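L-threonine 3-dehydrogenase (PDB 7OL1) probably catalyses the NAD+-dependent oxidation of L-threonine at its 3-hydroxyl, as a member of the extended short-chain dehydrogenase/reductase family. Local coordinates at residues A[275-279]-A[321-326]; A[194-200]-A[208-213]; A[234-238]-A[315-319]. One frame throughout, in Å; residues are numbered along the deposited sequence.

All three contacts are partly buried. Contact 1 packs helix 269-277 and the turn after it on helix 321-334, its centre about 22 Å from that of the chain, with exposed, charged K278 and K326 at its margin. Contact 2 folds the loop after strand 184-194 against helix 207-217; it is mainly apolar, with I194 and V209 buried. The centre of contact 3 lies nearest the chain centre, about 12 Å away. There buried D238 holds backbone amides of loop 315-319, which leads into helix 321-334 of contact 1. T325 of contact 1 is probably hydrogen-bonded to Y212 of contact 2. The backbones of I194, M234 and M236 join contacts 2 and 3. M324 of contact 1 packs on Y235 of contact 3.

Contact 1 (A[275-279]-A[321-326]); sequences SIKKY and LDKMTK
S275 and I276 meet L321, D322 and T325 in the C-terminal lobe of this extended dehydrogenase fold, where the end of helix 269-277 and the loop after it pack against the start of helix 321-334.

The apolar part is small. S275 CB lies 3.8 Å from L321 CG. T325 CG2 rests on the backbone of the other helix, 3.7 Å from I276 CA. With OG1 at chi1 -56°, the CG2 branch of T325 is left anti to the backbone N, which sets the methyl against that helix. I276 also reaches I211 and Y212, so helix 207-217 packs against I276 as well.

The polar part gathers round D322. S275 OG gives D322 OD1 a weak hydrogen bond of 3.3 Å. K278 NZ makes a long salt bridge with D322 OD1, at 3.9 Å. OD2 faces the edge of the Y279 ring, near its plane. T325 OG1 turns back to its own helix and donates to L321 O, which also accepts from T325 N. The same hydroxyl is hydrogen-bonded to Y212 OH.

At the outer margin K326 crosses Y279. K326 CG is 3.6 Å from Y279 CE1. The chain then bends at chi3 (-66°) and again at chi4, and carries NZ past the phenol. A water accepts from K326 NZ at 2.9 Å and makes a weak hydrogen bond with Y279 OH at 3.3 Å.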
ATOM      1  N   SER A 275      17.581  -5.736 -34.231  1.00122.33           N
ATOM      2  CA  SER A 275      16.273  -6.074 -34.854  1.00112.00           C
ATOM      3  C   SER A 275      15.929  -4.993 -35.879  1.00106.84           C
ATOM      4  O   SER A 275      15.435  -5.351 -36.965  1.00 95.91           O
ATOM      5  CB  SER A 275      15.172  -6.245 -33.834  1.00103.20           C
ATOM      6  OG  SER A 275      14.219  -7.203 -34.289  1.00 99.61           O
ATOM      7  N   ILE A 276      16.191  -3.724 -35.548  1.00102.30           N
ATOM      8  CA  ILE A 276      15.954  -2.574 -36.469  1.00112.41           C
ATOM      9  C   ILE A 276      16.859  -2.760 -37.693  1.00119.78           C
ATOM     10  O   ILE A 276      16.309  -2.866 -38.813  1.00120.46           O
ATOM     11  CB  ILE A 276      16.161  -1.219 -35.755  1.00121.63           C
ATOM     12  CG1 ILE A 276      15.092  -1.000 -34.678  1.00133.16           C
ATOM     13  CG2 ILE A 276      16.199  -0.066 -36.748  1.00128.18           C
ATOM     14  CD1 ILE A 276      14.871   0.443 -34.272  1.00131.33           C
ATOM     15  N   LYS A 277      18.176  -2.862 -37.482  1.00120.33           N
ATOM     16  CA  LYS A 277      19.194  -2.892 -38.572  1.00121.17           C
ATOM     17  C   LYS A 277      18.935  -4.111 -39.490  1.00113.43           C
ATOM     18  O   LYS A 277      19.146  -3.957 -40.705  1.00123.32           O
ATOM     19  CB  LYS A 277      20.617  -2.767 -37.997  1.00122.02           C
ATOM     20  CG  LYS A 277      21.362  -4.074 -37.750  1.00133.50           C
ATOM     21  CD  LYS A 277      22.670  -3.937 -36.972  1.00130.57           C
ATOM     22  CE  LYS A 277      23.469  -5.228 -36.971  1.00128.48           C
ATOM     23  NZ  LYS A 277      24.607  -5.187 -36.024  1.00121.45           N
ATOM     24  N   LYS A 278      18.411  -5.239 -38.983  1.00106.35           N
ATOM     25  CA  LYS A 278      17.985  -6.410 -39.817  1.00112.57           C
ATOM     26  C   LYS A 278      16.983  -5.998 -40.913  1.00114.52           C
ATOM     27  O   LYS A 278      16.636  -6.875 -41.736  1.00105.30           O
ATOM     28  CB  LYS A 278      17.342  -7.502 -38.953  1.00115.34           C
ATOM     29  CG  LYS A 278      16.732  -8.681 -39.714  1.00119.84           C
ATOM     30  CD  LYS A 278      16.383  -9.882 -38.843  1.00133.00           C
ATOM     31  CE  LYS A 278      17.257 -10.022 -37.609  1.00130.16           C
ATOM     32  NZ  LYS A 278      17.120 -11.350 -36.965  1.00125.70           N
ATOM     33  N   TYR A 279      16.483  -4.751 -40.887  1.00113.09           N
ATOM     34  CA  TYR A 279      15.537  -4.182 -41.886  1.00107.06           C
ATOM     35  C   TYR A 279      15.997  -2.787 -42.337  1.00 99.90           C
ATOM     36  O   TYR A 279      15.568  -2.384 -43.414  1.00102.19           O
ATOM     37  CB  TYR A 279      14.105  -4.119 -41.336  1.00111.91           C
ATOM     38  CG  TYR A 279      13.475  -5.434 -40.933  1.00109.24           C
ATOM     39  CD1 TYR A 279      12.570  -6.092 -41.754  1.00108.39           C
ATOM     40  CD2 TYR A 279      13.763  -6.015 -39.705  1.00110.93           C
ATOM     41  CE1 TYR A 279      11.991  -7.296 -41.376  1.00117.86           C
ATOM     42  CE2 TYR A 279      13.202  -7.221 -39.315  1.00111.77           C
ATOM     43  CZ  TYR A 279      12.306  -7.864 -40.149  1.00116.01           C
ATOM     44  OH  TYR A 279      11.749  -9.046 -39.746  1.00108.28           O
ATOM     45  N   LEU A 321      10.344  -9.378 -30.322  1.00 66.01           N
ATOM     46  CA  LEU A 321      11.051  -8.121 -30.708  1.00 75.06           C
ATOM     47  C   LEU A 321      11.108  -7.983 -32.240  1.00 81.65           C
ATOM     48  O   LEU A 321      11.070  -6.860 -32.749  1.00 81.52           O
ATOM     49  CB  LEU A 321      12.447  -8.102 -30.076  1.00 70.16           C
ATOM     50  CG  LEU A 321      13.402  -7.019 -30.579  1.00 78.48           C
ATOM     51  CD1 LEU A 321      12.826  -5.622 -30.409  1.00 83.87           C
ATOM     52  CD2 LEU A 321      14.747  -7.102 -29.867  1.00 77.92           C
ATOM     53  N   ASP A 322      11.202  -9.086 -32.972  1.00101.92           N
ATOM     54  CA  ASP A 322      11.256  -9.017 -34.453  1.00111.63           C
ATOM     55  C   ASP A 322       9.883  -8.548 -34.919  1.00101.99           C
ATOM     56  O   ASP A 322       9.813  -7.392 -35.371  1.00101.88           O
ATOM     57  CB  ASP A 322      11.736 -10.323 -35.097  1.00122.59           C
ATOM     58  CG  ASP A 322      13.182 -10.225 -35.548  1.00121.74           C
ATOM     59  OD1 ASP A 322      14.079 -10.466 -34.711  1.00113.01           O
ATOM     60  OD2 ASP A 322      13.398  -9.843 -36.717  1.00132.06           O
ATOM     61  N   LYS A 323       8.851  -9.384 -34.735  1.00 94.83           N
ATOM     62  CA  LYS A 323       7.479  -9.154 -35.272  1.00 93.18           C
ATOM     63  C   LYS A 323       7.103  -7.691 -35.025  1.00 93.16           C
ATOM     64  O   LYS A 323       6.663  -7.011 -35.978  1.00 81.25           O
ATOM     65  CB  LYS A 323       6.437 -10.094 -34.656  1.00 86.96           C
ATOM     66  CG  LYS A 323       5.622 -10.876 -35.679  1.00 95.46           C
ATOM     67  CD  LYS A 323       4.129 -10.896 -35.435  1.00100.53           C
ATOM     68  CE  LYS A 323       3.329 -11.278 -36.667  1.00107.59           C
ATOM     69  NZ  LYS A 323       1.879 -11.368 -36.362  1.00106.85           N
ATOM     70  N   MET A 324       7.342  -7.212 -33.805  1.00 90.68           N
ATOM     71  CA  MET A 324       7.103  -5.800 -33.426  1.00 92.73           C
ATOM     72  C   MET A 324       7.879  -4.880 -34.372  1.00 91.89           C
ATOM     73  O   MET A 324       7.235  -4.043 -35.037  1.00103.24           O
ATOM     74  CB  MET A 324       7.540  -5.533 -31.985  1.00 93.18           C
ATOM     75  CG  MET A 324       7.235  -4.129 -31.525  1.00 86.55           C
ATOM     76  SD  MET A 324       7.349  -3.977 -29.743  1.00 82.36           S
ATOM     77  CE  MET A 324       9.104  -3.698 -29.531  1.00 71.87           C
ATOM     78  N   THR A 325       9.204  -5.017 -34.431  1.00 90.33           N
ATOM     79  CA  THR A 325      10.085  -4.114 -35.220  1.00 95.74           C
ATOM     80  C   THR A 325       9.577  -3.998 -36.668  1.00 93.59           C
ATOM     81  O   THR A 325       9.550  -2.870 -37.194  1.00 95.34           O
ATOM     82  CB  THR A 325      11.547  -4.565 -35.175  1.00102.48           C
ATOM     83  OG1 THR A 325      11.964  -4.657 -33.813  1.00114.08           O
ATOM     84  CG2 THR A 325      12.470  -3.619 -35.914  1.00106.90           C
ATOM     85  N   LYS A 326       9.178  -5.102 -37.304  1.00 98.45           N
ATOM     86  CA  LYS A 326       8.670  -5.064 -38.702  1.00 95.71           C
ATOM     87  C   LYS A 326       7.423  -4.170 -38.720  1.00 92.50           C
ATOM     88  O   LYS A 326       7.446  -3.133 -39.420  1.00 82.70           O
ATOM     89  CB  LYS A 326       8.398  -6.472 -39.249  1.00105.47           C
ATOM     90  CG  LYS A 326       8.506  -6.605 -40.769  1.00118.81           C
ATOM     91  CD  LYS A 326       7.919  -7.887 -41.356  1.00119.37           C
ATOM     92  CE  LYS A 326       8.664  -9.134 -40.927  1.00122.16           C
ATOM     93  NZ  LYS A 326       7.729 -10.176 -40.454  1.00126.18           N
TER
HETATM   94  O   HOH W   1       9.542 -11.165 -38.415  1.00 94.97           O

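Contact 2 (A[194-200]-A[208-213]); sequences ISYVTPP and AVDIYY
The Y213 ring carries P200 on one face, in a CH-pi contact between the loop and the helix of a strand-loop-helix connection. Strand 184-194 belongs to the main sheet of the Rossmann-type fold. The chain leaves it at I194, runs through a loop and enters helix 207-217. P200 CD sits 3.9 Å from the centroid of the Y213 ring and 16° off its normal. The proline is offset toward the rim on the CE1 and CZ side, where P200 CD is 3.8 Å from Y213 CZ. With chi1 at -79° the ring stands anti to the carbonyl carbon of Y213, and this turns one face of the ring to P200. The phenol end reaches farther along the loop, and Y213 OH comes 3.4 Å from Y196 O. L332 of helix 321-334 also touches the Y213 side chain.

The Y212 ring meets I194 obliquely, through the CG2 branch. Helices 269-277 and 321-334 also pack on this tyrosine.

V209 fills the middle of the contact with both methyls. V209 CG1 is anti to the backbone N and points into the bend of the loop, 3.5 Å from S195 O and close to P200 CD. V209 CG2 takes the other direction and lies 3.9 Å from I194 CA. The I194 and V209 side chains run past each other in opposite directions. P200 CG leans on the helix backbone at D210 CA, 3.6 Å away.

A weak hydrogen bond of S195 OG with E37 of helix 33-46 ties the loop from outside. The same hydroxyl braces it from within, in an ST motif: S195 OG accepts from T198 N, three residues on, at 3.3 Å and an N-H...O angle of 153°.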
ATOM      1  N   ILE A 194       4.859  -0.200 -26.041  1.00 72.87           N
ATOM      2  CA  ILE A 194       5.287   0.337 -27.367  1.00 78.28           C
ATOM      3  C   ILE A 194       4.022   0.458 -28.211  1.00 80.24           C
ATOM      4  O   ILE A 194       3.339  -0.599 -28.387  1.00 68.18           O
ATOM      5  CB  ILE A 194       6.291  -0.613 -28.068  1.00 84.71           C
ATOM      6  CG1 ILE A 194       7.377  -1.142 -27.134  1.00 84.95           C
ATOM      7  CG2 ILE A 194       6.913   0.032 -29.293  1.00 82.68           C
ATOM      8  CD1 ILE A 194       8.318  -0.076 -26.693  1.00 90.39           C
ATOM      9  N   SER A 195       3.720   1.667 -28.709  1.00 86.80           N
ATOM     10  CA  SER A 195       2.631   1.882 -29.702  1.00 94.88           C
ATOM     11  C   SER A 195       3.072   2.834 -30.818  1.00 87.66           C
ATOM     12  O   SER A 195       4.078   3.561 -30.656  1.00 75.92           O
ATOM     13  CB  SER A 195       1.350   2.349 -29.064  1.00 94.21           C
ATOM     14  OG  SER A 195       1.299   3.764 -28.992  1.00 87.62           O
ATOM     15  N   TYR A 196       2.315   2.795 -31.912  1.00 88.64           N
ATOM     16  CA  TYR A 196       2.523   3.633 -33.115  1.00 89.39           C
ATOM     17  C   TYR A 196       1.519   4.786 -33.161  1.00 98.99           C
ATOM     18  O   TYR A 196       1.820   5.769 -33.849  1.00107.35           O
ATOM     19  CB  TYR A 196       2.408   2.773 -34.363  1.00 85.60           C
ATOM     20  CG  TYR A 196       1.222   1.846 -34.436  1.00 80.29           C
ATOM     21  CD1 TYR A 196       0.011   2.273 -34.954  1.00 78.00           C
ATOM     22  CD2 TYR A 196       1.340   0.512 -34.085  1.00 76.51           C
ATOM     23  CE1 TYR A 196      -1.064   1.408 -35.093  1.00 79.60           C
ATOM     24  CE2 TYR A 196       0.272  -0.366 -34.206  1.00 77.50           C
ATOM     25  CZ  TYR A 196      -0.935   0.080 -34.720  1.00 82.51           C
ATOM     26  OH  TYR A 196      -1.993  -0.777 -34.856  1.00 86.54           O
ATOM     27  N   VAL A 197       0.384   4.661 -32.457  1.00 99.95           N
ATOM     28  CA  VAL A 197      -0.701   5.689 -32.367  1.00 84.55           C
ATOM     29  C   VAL A 197      -0.246   6.856 -31.485  1.00 78.83           C
ATOM     30  O   VAL A 197      -0.618   7.993 -31.797  1.00 89.26           O
ATOM     31  CB  VAL A 197      -2.018   5.104 -31.818  1.00 88.20           C
ATOM     32  CG1 VAL A 197      -3.099   6.168 -31.670  1.00 89.32           C
ATOM     33  CG2 VAL A 197      -2.529   3.936 -32.652  1.00 92.21           C
ATOM     34  N   THR A 198       0.472   6.589 -30.394  1.00 79.13           N
ATOM     35  CA  THR A 198       0.779   7.601 -29.348  1.00 76.46           C
ATOM     36  C   THR A 198       2.250   7.976 -29.506  1.00 82.02           C
ATOM     37  O   THR A 198       3.098   7.112 -29.714  1.00 90.63           O
ATOM     38  CB  THR A 198       0.363   7.124 -27.947  1.00 74.36           C
ATOM     39  OG1 THR A 198      -0.988   6.616 -27.898  1.00 64.29           O
ATOM     40  CG2 THR A 198       0.553   8.232 -26.930  1.00 72.05           C
ATOM     41  N   PRO A 199       2.571   9.284 -29.591  1.00 95.74           N
ATOM     42  CA  PRO A 199       3.940   9.717 -29.856  1.00 98.36           C
ATOM     43  C   PRO A 199       4.829   9.632 -28.620  1.00 94.91           C
ATOM     44  O   PRO A 199       4.345   9.868 -27.515  1.00 79.51           O
ATOM     45  CB  PRO A 199       3.790  11.179 -30.319  1.00 98.51           C
ATOM     46  CG  PRO A 199       2.490  11.652 -29.696  1.00 97.17           C
ATOM     47  CD  PRO A 199       1.624  10.412 -29.576  1.00 99.99           C
ATOM     48  N   PRO A 200       6.137   9.315 -28.808  1.00 97.89           N
ATOM     49  CA  PRO A 200       7.141   9.327 -27.745  1.00 94.42           C
ATOM     50  C   PRO A 200       7.022  10.522 -26.797  1.00 97.51           C
ATOM     51  O   PRO A 200       7.147  11.611 -27.287  1.00 99.82           O
ATOM     52  CB  PRO A 200       8.461   9.489 -28.514  1.00 98.95           C
ATOM     53  CG  PRO A 200       8.212   8.799 -29.842  1.00107.27           C
ATOM     54  CD  PRO A 200       6.725   8.929 -30.103  1.00106.73           C
ATOM     55  N   ALA A 208      12.113   2.933 -26.376  1.00 75.32           N
ATOM     56  CA  ALA A 208      11.834   1.852 -27.352  1.00 84.34           C
ATOM     57  C   ALA A 208      10.786   2.291 -28.376  1.00 76.65           C
ATOM     58  O   ALA A 208      10.613   1.540 -29.332  1.00 84.95           O
ATOM     59  CB  ALA A 208      11.423   0.576 -26.669  1.00 86.88           C
ATOM     60  N   VAL A 209      10.110   3.428 -28.187  1.00 79.78           N
ATOM     61  CA  VAL A 209       9.183   3.997 -29.213  1.00 85.08           C
ATOM     62  C   VAL A 209       9.971   4.967 -30.101  1.00 89.83           C
ATOM     63  O   VAL A 209      10.067   4.679 -31.310  1.00 84.40           O
ATOM     64  CB  VAL A 209       7.949   4.670 -28.593  1.00 91.59           C
ATOM     65  CG1 VAL A 209       6.989   5.154 -29.670  1.00 96.39           C
ATOM     66  CG2 VAL A 209       7.229   3.729 -27.637  1.00101.15           C
ATOM     67  N   ASP A 210      10.558   6.019 -29.512  1.00 89.69           N
ATOM     68  CA  ASP A 210      11.345   7.075 -30.214  1.00 94.28           C
ATOM     69  C   ASP A 210      12.411   6.454 -31.135  1.00 89.79           C
ATOM     70  O   ASP A 210      12.683   7.052 -32.182  1.00101.38           O
ATOM     71  CB  ASP A 210      11.982   8.063 -29.225  1.00102.58           C
ATOM     72  CG  ASP A 210      12.168   9.486 -29.744  1.00104.30           C
ATOM     73  OD1 ASP A 210      11.659   9.800 -30.856  1.00 99.85           O
ATOM     74  OD2 ASP A 210      12.815  10.282 -29.024  1.00 97.42           O
ATOM     75  N   ILE A 211      12.995   5.310 -30.780  1.00 90.61           N
ATOM     76  CA  ILE A 211      14.041   4.631 -31.603  1.00 97.03           C
ATOM     77  C   ILE A 211      13.503   4.396 -33.019  1.00 95.63           C
ATOM     78  O   ILE A 211      14.279   4.563 -33.970  1.00107.75           O
ATOM     79  CB  ILE A 211      14.521   3.310 -30.962  1.00103.52           C
ATOM     80  CG1 ILE A 211      15.833   2.829 -31.587  1.00 93.89           C
ATOM     81  CG2 ILE A 211      13.440   2.235 -31.029  1.00106.89           C
ATOM     82  CD1 ILE A 211      16.436   1.628 -30.903  1.00 92.12           C
ATOM     83  N   TYR A 212      12.241   3.994 -33.161  1.00 97.37           N
ATOM     84  CA  TYR A 212      11.631   3.662 -34.479  1.00107.95           C
ATOM     85  C   TYR A 212      11.400   4.953 -35.279  1.00109.66           C
ATOM     86  O   TYR A 212      11.538   4.918 -36.520  1.00117.91           O
ATOM     87  CB  TYR A 212      10.326   2.878 -34.310  1.00103.84           C
ATOM     88  CG  TYR A 212      10.486   1.479 -33.776  1.00 98.21           C
ATOM     89  CD1 TYR A 212      10.954   0.460 -34.578  1.00 99.93           C
ATOM     90  CD2 TYR A 212      10.140   1.164 -32.478  1.00104.47           C
ATOM     91  CE1 TYR A 212      11.092  -0.834 -34.105  1.00102.03           C
ATOM     92  CE2 TYR A 212      10.279  -0.123 -31.984  1.00111.26           C
ATOM     93  CZ  TYR A 212      10.753  -1.131 -32.800  1.00102.20           C
ATOM     94  OH  TYR A 212      10.880  -2.400 -32.318  1.00 90.47           O
ATOM     95  N   TYR A 213      11.046   6.046 -34.590  1.00106.75           N
ATOM     96  CA  TYR A 213      10.854   7.396 -35.184  1.00106.50           C
ATOM     97  C   TYR A 213      12.220   7.834 -35.740  1.00106.24           C
ATOM     98  O   TYR A 213      12.335   7.984 -36.966  1.00114.76           O
ATOM     99  CB  TYR A 213      10.209   8.378 -34.188  1.00105.17           C
ATOM    100  CG  TYR A 213       8.707   8.248 -34.011  1.00103.60           C
ATOM    101  CD1 TYR A 213       8.153   7.075 -33.531  1.00104.32           C
ATOM    102  CD2 TYR A 213       7.828   9.283 -34.305  1.00103.27           C
ATOM    103  CE1 TYR A 213       6.789   6.927 -33.344  1.00104.64           C
ATOM    104  CE2 TYR A 213       6.455   9.152 -34.132  1.00 96.48           C
ATOM    105  CZ  TYR A 213       5.933   7.966 -33.645  1.00101.52           C
ATOM    106  OH  TYR A 213       4.602   7.761 -33.432  1.00 98.08           O
TER

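Contact 3 (A[234-238]-A[315-319]); sequences MYMPD and FKFSY
D238 holds two successive backbone amides of the 315-319 loop, one with each carboxylate oxygen. S318 N donates to D238 OD1 at 2.9 Å, with an N-H...O angle of 158°. This donor comes from above the carboxylate plane, 36° out of it. Y319 N gives D238 OD2 a weak bond of 3.3 Å. The two bonds, one of them weak, limit the rotation of the carboxylate and tie the loop to the first turn of helix 236-248. The nearby helix start probably favours the negative charge.

Beside this grip the Y235 ring brings CD2 over one face of the Y319 ring, offset toward the rim. The planes are 55° apart and the ring centroids of Y235 and Y319 5.0 Å, so the rings meet obliquely. P237 CG also approaches the Y319 ring, 4.3 Å from Y319 CE1, and P237 CD covers one face of Y235. At the other end of the loop the methyl of M234, CE, meets F315 CZ at 4.1 Å. M234 is extended through chi2 and bends only at chi3 (-42°), which carries the methyl to the ring.

The next shell sets these groups. Y235 OH is hydrogen-bonded to D327 of helix 321-334, and K323 of that helix makes a cation-pi contact with Y319. M234 and M236 are hydrogen-bonded through their backbones to I194. Y235 stands at the N-cap position, and its carbonyl accepts weakly from D238 N. This is a strand-to-helix junction of the extended dehydrogenase fold: strand 232-235 runs parallel to strand 184-194 in the main sheet and passes directly into helix 236-248.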
ATOM      1  N   MET A 234       6.148  -4.794 -23.950  1.00 64.08           N
ATOM      2  CA  MET A 234       5.002  -5.440 -24.619  1.00 65.11           C
ATOM      3  C   MET A 234       4.487  -4.484 -25.716  1.00 67.53           C
ATOM      4  O   MET A 234       4.542  -3.248 -25.525  1.00 67.49           O
ATOM      5  CB  MET A 234       3.942  -5.776 -23.564  1.00 62.87           C
ATOM      6  CG  MET A 234       2.821  -6.634 -24.109  1.00 70.16           C
ATOM      7  SD  MET A 234       1.601  -7.247 -22.907  1.00 69.97           S
ATOM      8  CE  MET A 234       2.672  -7.726 -21.556  1.00 74.26           C
ATOM      9  N   TYR A 235       4.107  -5.019 -26.875  1.00 63.80           N
ATOM     10  CA  TYR A 235       3.540  -4.222 -27.992  1.00 65.26           C
ATOM     11  C   TYR A 235       2.066  -3.970 -27.704  1.00 67.26           C
ATOM     12  O   TYR A 235       1.329  -4.952 -27.359  1.00 62.51           O
ATOM     13  CB  TYR A 235       3.640  -4.976 -29.322  1.00 75.72           C
ATOM     14  CG  TYR A 235       3.551  -4.162 -30.594  1.00 66.77           C
ATOM     15  CD1 TYR A 235       4.009  -2.858 -30.650  1.00 71.40           C
ATOM     16  CD2 TYR A 235       3.060  -4.722 -31.766  1.00 66.32           C
ATOM     17  CE1 TYR A 235       3.984  -2.130 -31.825  1.00 70.44           C
ATOM     18  CE2 TYR A 235       3.019  -4.005 -32.949  1.00 69.68           C
ATOM     19  CZ  TYR A 235       3.495  -2.706 -32.981  1.00 67.65           C
ATOM     20  OH  TYR A 235       3.497  -1.972 -34.130  1.00 73.12           O
ATOM     21  N   MET A 236       1.617  -2.736 -27.940  1.00 58.69           N
ATOM     22  CA  MET A 236       0.291  -2.293 -27.452  1.00 60.59           C
ATOM     23  C   MET A 236      -0.793  -3.333 -27.757  1.00 57.63           C
ATOM     24  O   MET A 236      -1.579  -3.650 -26.867  1.00 55.96           O
ATOM     25  CB  MET A 236      -0.088  -0.928 -28.010  1.00 61.99           C
ATOM     26  CG  MET A 236      -1.407  -0.448 -27.453  1.00 67.83           C
ATOM     27  SD  MET A 236      -1.448  -0.341 -25.639  1.00 70.42           S
ATOM     28  CE  MET A 236      -0.341   1.042 -25.378  1.00 60.11           C
ATOM     29  N   PRO A 237      -0.886  -3.924 -28.974  1.00 55.82           N
ATOM     30  CA  PRO A 237      -1.950  -4.884 -29.268  1.00 55.89           C
ATOM     31  C   PRO A 237      -1.967  -6.070 -28.302  1.00 62.70           C
ATOM     32  O   PRO A 237      -3.073  -6.456 -27.924  1.00 63.50           O
ATOM     33  CB  PRO A 237      -1.721  -5.379 -30.705  1.00 52.11           C
ATOM     34  CG  PRO A 237      -0.400  -4.756 -31.127  1.00 56.58           C
ATOM     35  CD  PRO A 237      -0.078  -3.629 -30.163  1.00 55.31           C
ATOM     36  N   ASP A 238      -0.790  -6.597 -27.923  1.00 65.42           N
ATOM     37  CA  ASP A 238      -0.660  -7.682 -26.903  1.00 69.53           C
ATOM     38  C   ASP A 238      -1.329  -7.234 -25.580  1.00 68.03           C
ATOM     39  O   ASP A 238      -2.224  -7.973 -25.064  1.00 61.69           O
ATOM     40  CB  ASP A 238       0.810  -8.052 -26.676  1.00 80.31           C
ATOM     41  CG  ASP A 238       1.470  -8.847 -27.797  1.00 86.01           C
ATOM     42  OD1 ASP A 238       0.710  -9.658 -28.419  1.00 62.41           O
ATOM     43  OD2 ASP A 238       2.757  -8.658 -28.019  1.00 72.53           O
ATOM     44  N   PHE A 315      -3.036 -16.168 -20.236  1.00 63.03           N
ATOM     45  CA  PHE A 315      -2.293 -15.037 -20.845  1.00 61.41           C
ATOM     46  C   PHE A 315      -1.554 -15.572 -22.080  1.00 59.32           C
ATOM     47  O   PHE A 315      -0.811 -16.553 -21.996  1.00 73.03           O
ATOM     48  CB  PHE A 315      -1.380 -14.369 -19.818  1.00 57.01           C
ATOM     49  CG  PHE A 315      -0.373 -13.421 -20.414  1.00 51.67           C
ATOM     50  CD1 PHE A 315      -0.779 -12.254 -21.038  1.00 56.02           C
ATOM     51  CD2 PHE A 315       0.983 -13.678 -20.318  1.00 49.54           C
ATOM     52  CE1 PHE A 315       0.155 -11.361 -21.548  1.00 62.34           C
ATOM     53  CE2 PHE A 315       1.921 -12.793 -20.835  1.00 58.05           C
ATOM     54  CZ  PHE A 315       1.507 -11.627 -21.442  1.00 68.57           C
ATOM     55  N   LYS A 316      -1.800 -14.943 -23.217  1.00 66.35           N
ATOM     56  CA  LYS A 316      -1.226 -15.287 -24.535  1.00 66.81           C
ATOM     57  C   LYS A 316      -0.495 -14.026 -24.984  1.00 62.03           C
ATOM     58  O   LYS A 316      -0.468 -13.092 -24.210  1.00 74.15           O
ATOM     59  CB  LYS A 316      -2.400 -15.808 -25.371  1.00 80.56           C
ATOM     60  CG  LYS A 316      -2.201 -16.125 -26.858  1.00 93.65           C
ATOM     61  CD  LYS A 316      -3.498 -16.644 -27.499  1.00 98.91           C
ATOM     62  CE  LYS A 316      -4.494 -17.132 -26.451  1.00104.17           C
ATOM     63  NZ  LYS A 316      -5.695 -17.785 -27.021  1.00109.93           N
ATOM     64  N   PHE A 317       0.165 -14.047 -26.133  1.00 75.69           N
ATOM     65  CA  PHE A 317       0.776 -12.856 -26.772  1.00 79.82           C
ATOM     66  C   PHE A 317       1.408 -13.265 -28.110  1.00 79.98           C
ATOM     67  O   PHE A 317       1.760 -14.437 -28.244  1.00 91.47           O
ATOM     68  CB  PHE A 317       1.765 -12.204 -25.814  1.00 68.92           C
ATOM     69  CG  PHE A 317       3.099 -12.877 -25.718  1.00 72.32           C
ATOM     70  CD1 PHE A 317       4.111 -12.549 -26.608  1.00 72.67           C
ATOM     71  CD2 PHE A 317       3.358 -13.797 -24.713  1.00 73.55           C
ATOM     72  CE1 PHE A 317       5.371 -13.117 -26.480  1.00 71.77           C
ATOM     73  CE2 PHE A 317       4.617 -14.360 -24.586  1.00 68.25           C
ATOM     74  CZ  PHE A 317       5.623 -14.009 -25.461  1.00 67.71           C
ATOM     75  N   SER A 318       1.541 -12.314 -29.043  1.00 80.73           N
ATOM     76  CA  SER A 318       1.769 -12.551 -30.496  1.00 71.79           C
ATOM     77  C   SER A 318       3.093 -11.953 -30.974  1.00 70.79           C
ATOM     78  O   SER A 318       3.660 -12.529 -31.910  1.00 81.72           O
ATOM     79  CB  SER A 318       0.613 -12.038 -31.320  1.00 67.62           C
ATOM     80  OG  SER A 318      -0.576 -12.774 -31.020  1.00 65.33           O
ATOM     81  N   TYR A 319       3.571 -10.862 -30.374  1.00 69.51           N
ATOM     82  CA  TYR A 319       4.721 -10.080 -30.891  1.00 74.13           C
ATOM     83  C   TYR A 319       5.952 -10.330 -30.020  1.00 75.25           C
ATOM     84  O   TYR A 319       5.890 -10.060 -28.824  1.00 91.70           O
ATOM     85  CB  TYR A 319       4.358  -8.595 -31.002  1.00 76.09           C
ATOM     86  CG  TYR A 319       3.237  -8.335 -31.977  1.00 72.52           C
ATOM     87  CD1 TYR A 319       1.952  -8.778 -31.702  1.00 77.73           C
ATOM     88  CD2 TYR A 319       3.450  -7.663 -33.172  1.00 73.01           C
ATOM     89  CE1 TYR A 319       0.904  -8.557 -32.582  1.00 81.49           C
ATOM     90  CE2 TYR A 319       2.409  -7.417 -34.058  1.00 78.22           C
ATOM     91  CZ  TYR A 319       1.134  -7.881 -33.768  1.00 81.68           C
ATOM     92  OH  TYR A 319       0.094  -7.712 -34.632  1.00 76.84           O
TER